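Glycosyl hydrolases family 2, sugar binding domain protein (Bacteroides uniformis str. 3978 T3 ii, PDB 6D1P) is a beta-glucuronidase of glycoside hydrolase family 2 from a human gut bacterium, probably cleaving glucuronic acid from O-linked glucuronides. Local coordinates at residues Leu283-Ala288 against Thr300-Phe305. Residues are numbered along the deposited sequence; the frame is centred on the assembly and turned at random.
Sequences LYTCVA and TQHFGF
T300 enters with its methyl: CG2 lies 3.6 Å from CG2 of T285, while OG1 hydrogen-bonds to D26 OD2. Q301 trades two backbone hydrogen bonds with C286; the one from C286 N to Q301 O is short, 2.7 Å, and nearly straight at 167°. H302 returns to the T300 face, where T285 OG1 sits over one face of its imidazole, 3.5 Å from CD2. These pairs lie toward the open end of hairpin 284-292/295-303, whose strand 295-303 is an outermost strand of a four-stranded antiparallel sheet in the immunoglobulin-like beta-sandwich domain of family 2 enzymes. F303 pairs with Y284 through two backbone hydrogen bonds, and its CG takes the crowded position between backbone N and carbonyl carbon (chi1 58°). That rotation turns the ring across toward the partner strand, with Y284 CB over one face, 3.4 Å from CZ, and C286 CB at its edge; I209 and I222 pack around it. Beyond G304, F305 sends its CD1-CE1 edge onto the Y284 ring in a T-shaped stack, centroids 4.8 Å apart and planes at 78°. An alanine at Y284 would remove that ring face and the hydroxyl that hydrogen-bonds to Q274 N, and would probably leave F305 less firmly held.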
loop_
_atom_site.group_PDB
_atom_site.type_symbol
_atom_site.label_atom_id
_atom_site.label_comp_id
_atom_site.label_asym_id
_atom_site.label_seq_id
_atom_site.Cartn_x
_atom_site.Cartn_y
_atom_site.Cartn_z
ATOM N N LEU A 283 0.002 12.223 -45.895
ATOM C CA LEU A 283 -1.094 12.743 -45.099
ATOM C C LEU A 283 -1.538 14.083 -45.657
ATOM O O LEU A 283 -0.702 14.954 -45.919
ATOM C CB LEU A 283 -0.681 12.907 -43.639
ATOM C CG LEU A 283 -0.488 11.650 -42.798
ATOM C CD1 LEU A 283 0.146 12.000 -41.435
ATOM C CD2 LEU A 283 -1.826 10.980 -42.612
ATOM N N TYR A 284 -2.846 14.231 -45.851
ATOM C CA TYR A 284 -3.464 15.508 -46.150
ATOM C C TYR A 284 -3.837 16.206 -44.854
ATOM O O TYR A 284 -3.882 15.598 -43.781
ATOM C CB TYR A 284 -4.711 15.324 -47.015
ATOM C CG TYR A 284 -4.446 15.012 -48.471
ATOM C CD1 TYR A 284 -3.904 13.792 -48.850
ATOM C CD2 TYR A 284 -4.757 15.933 -49.469
ATOM C CE1 TYR A 284 -3.670 13.495 -50.167
ATOM C CE2 TYR A 284 -4.526 15.645 -50.809
ATOM C CZ TYR A 284 -3.981 14.424 -51.150
ATOM O OH TYR A 284 -3.735 14.111 -52.474
ATOM N N THR A 285 -4.131 17.499 -44.964
ATOM C CA THR A 285 -4.507 18.303 -43.814
ATOM C C THR A 285 -5.797 19.047 -44.105
ATOM O O THR A 285 -6.021 19.500 -45.227
ATOM C CB THR A 285 -3.396 19.292 -43.435
ATOM O OG1 THR A 285 -2.431 18.617 -42.619
ATOM C CG2 THR A 285 -3.951 20.475 -42.650
ATOM N N CYS A 286 -6.656 19.139 -43.094
ATOM C CA CYS A 286 -7.857 19.952 -43.146
ATOM C C CYS A 286 -7.809 20.952 -42.001
ATOM O O CYS A 286 -7.628 20.564 -40.842
ATOM C CB CYS A 286 -9.107 19.079 -43.056
ATOM S SG CYS A 286 -10.646 19.993 -42.866
ATOM N N VAL A 287 -7.949 22.234 -42.323
ATOM C CA VAL A 287 -7.909 23.301 -41.327
ATOM C C VAL A 287 -9.273 23.970 -41.305
ATOM O O VAL A 287 -9.729 24.510 -42.324
ATOM C CB VAL A 287 -6.804 24.330 -41.619
ATOM C CG1 VAL A 287 -6.774 25.378 -40.530
ATOM C CG2 VAL A 287 -5.446 23.662 -41.750
ATOM N N ALA A 288 -9.927 23.918 -40.154
ATOM C CA ALA A 288 -11.148 24.663 -39.912
ATOM C C ALA A 288 -10.815 25.890 -39.082
ATOM O O ALA A 288 -9.899 25.879 -38.255
ATOM C CB ALA A 288 -12.198 23.815 -39.188
ATOM N N THR A 300 -6.621 21.899 -36.757
ATOM C CA THR A 300 -5.962 21.250 -37.876
ATOM C C THR A 300 -6.114 19.743 -37.735
ATOM O O THR A 300 -5.896 19.192 -36.650
ATOM C CB THR A 300 -4.488 21.638 -37.916
ATOM O OG1 THR A 300 -4.384 23.066 -37.934
ATOM C CG2 THR A 300 -3.817 21.053 -39.126
ATOM N N GLN A 301 -6.482 19.084 -38.826
ATOM C CA GLN A 301 -6.744 17.652 -38.826
ATOM C C GLN A 301 -5.998 16.994 -39.974
ATOM O O GLN A 301 -6.047 17.485 -41.106
ATOM C CB GLN A 301 -8.242 17.380 -38.969
ATOM C CG GLN A 301 -9.084 18.038 -37.922
ATOM C CD GLN A 301 -9.127 17.222 -36.662
ATOM O OE1 GLN A 301 -9.152 15.986 -36.717
ATOM N NE2 GLN A 301 -9.121 17.901 -35.513
ATOM N N HIS A 302 -5.331 15.879 -39.696
ATOM C CA HIS A 302 -4.768 15.073 -40.763
ATOM C C HIS A 302 -5.741 13.977 -41.180
ATOM O O HIS A 302 -6.634 13.581 -40.430
ATOM C CB HIS A 302 -3.444 14.447 -40.344
ATOM C CG HIS A 302 -2.404 15.450 -39.965
ATOM N ND1 HIS A 302 -2.425 16.129 -38.763
ATOM C CD2 HIS A 302 -1.315 15.898 -40.635
ATOM C CE1 HIS A 302 -1.388 16.946 -38.706
ATOM N NE2 HIS A 302 -0.699 16.826 -39.829
ATOM N N PHE A 303 -5.561 13.499 -42.406
ATOM C CA PHE A 303 -6.301 12.350 -42.907
ATOM C C PHE A 303 -5.532 11.788 -44.097
ATOM O O PHE A 303 -4.463 12.286 -44.458
ATOM C CB PHE A 303 -7.738 12.730 -43.274
ATOM C CG PHE A 303 -7.832 13.813 -44.306
ATOM C CD1 PHE A 303 -7.795 15.146 -43.930
ATOM C CD2 PHE A 303 -7.957 13.496 -45.649
ATOM C CE1 PHE A 303 -7.886 16.150 -44.868
ATOM C CE2 PHE A 303 -8.057 14.492 -46.604
ATOM C CZ PHE A 303 -8.019 15.824 -46.215
ATOM N N GLY A 304 -6.082 10.746 -44.701
ATOM C CA GLY A 304 -5.372 10.022 -45.742
ATOM C C GLY A 304 -6.316 9.351 -46.714
ATOM O O GLY A 304 -7.421 8.926 -46.355
ATOM N N PHE A 305 -5.871 9.257 -47.961
ATOM C CA PHE A 305 -6.585 8.535 -49.002
ATOM C C PHE A 305 -6.006 7.130 -49.085
ATOM O O PHE A 305 -4.825 6.956 -49.383
ATOM C CB PHE A 305 -6.479 9.269 -50.348
ATOM C CG PHE A 305 -7.241 10.580 -50.388
ATOM C CD1 PHE A 305 -6.615 11.775 -50.071
ATOM C CD2 PHE A 305 -8.584 10.609 -50.726
ATOM C CE1 PHE A 305 -7.314 12.965 -50.092
ATOM C CE2 PHE A 305 -9.285 11.803 -50.758
ATOM C CZ PHE A 305 -8.645 12.980 -50.440
#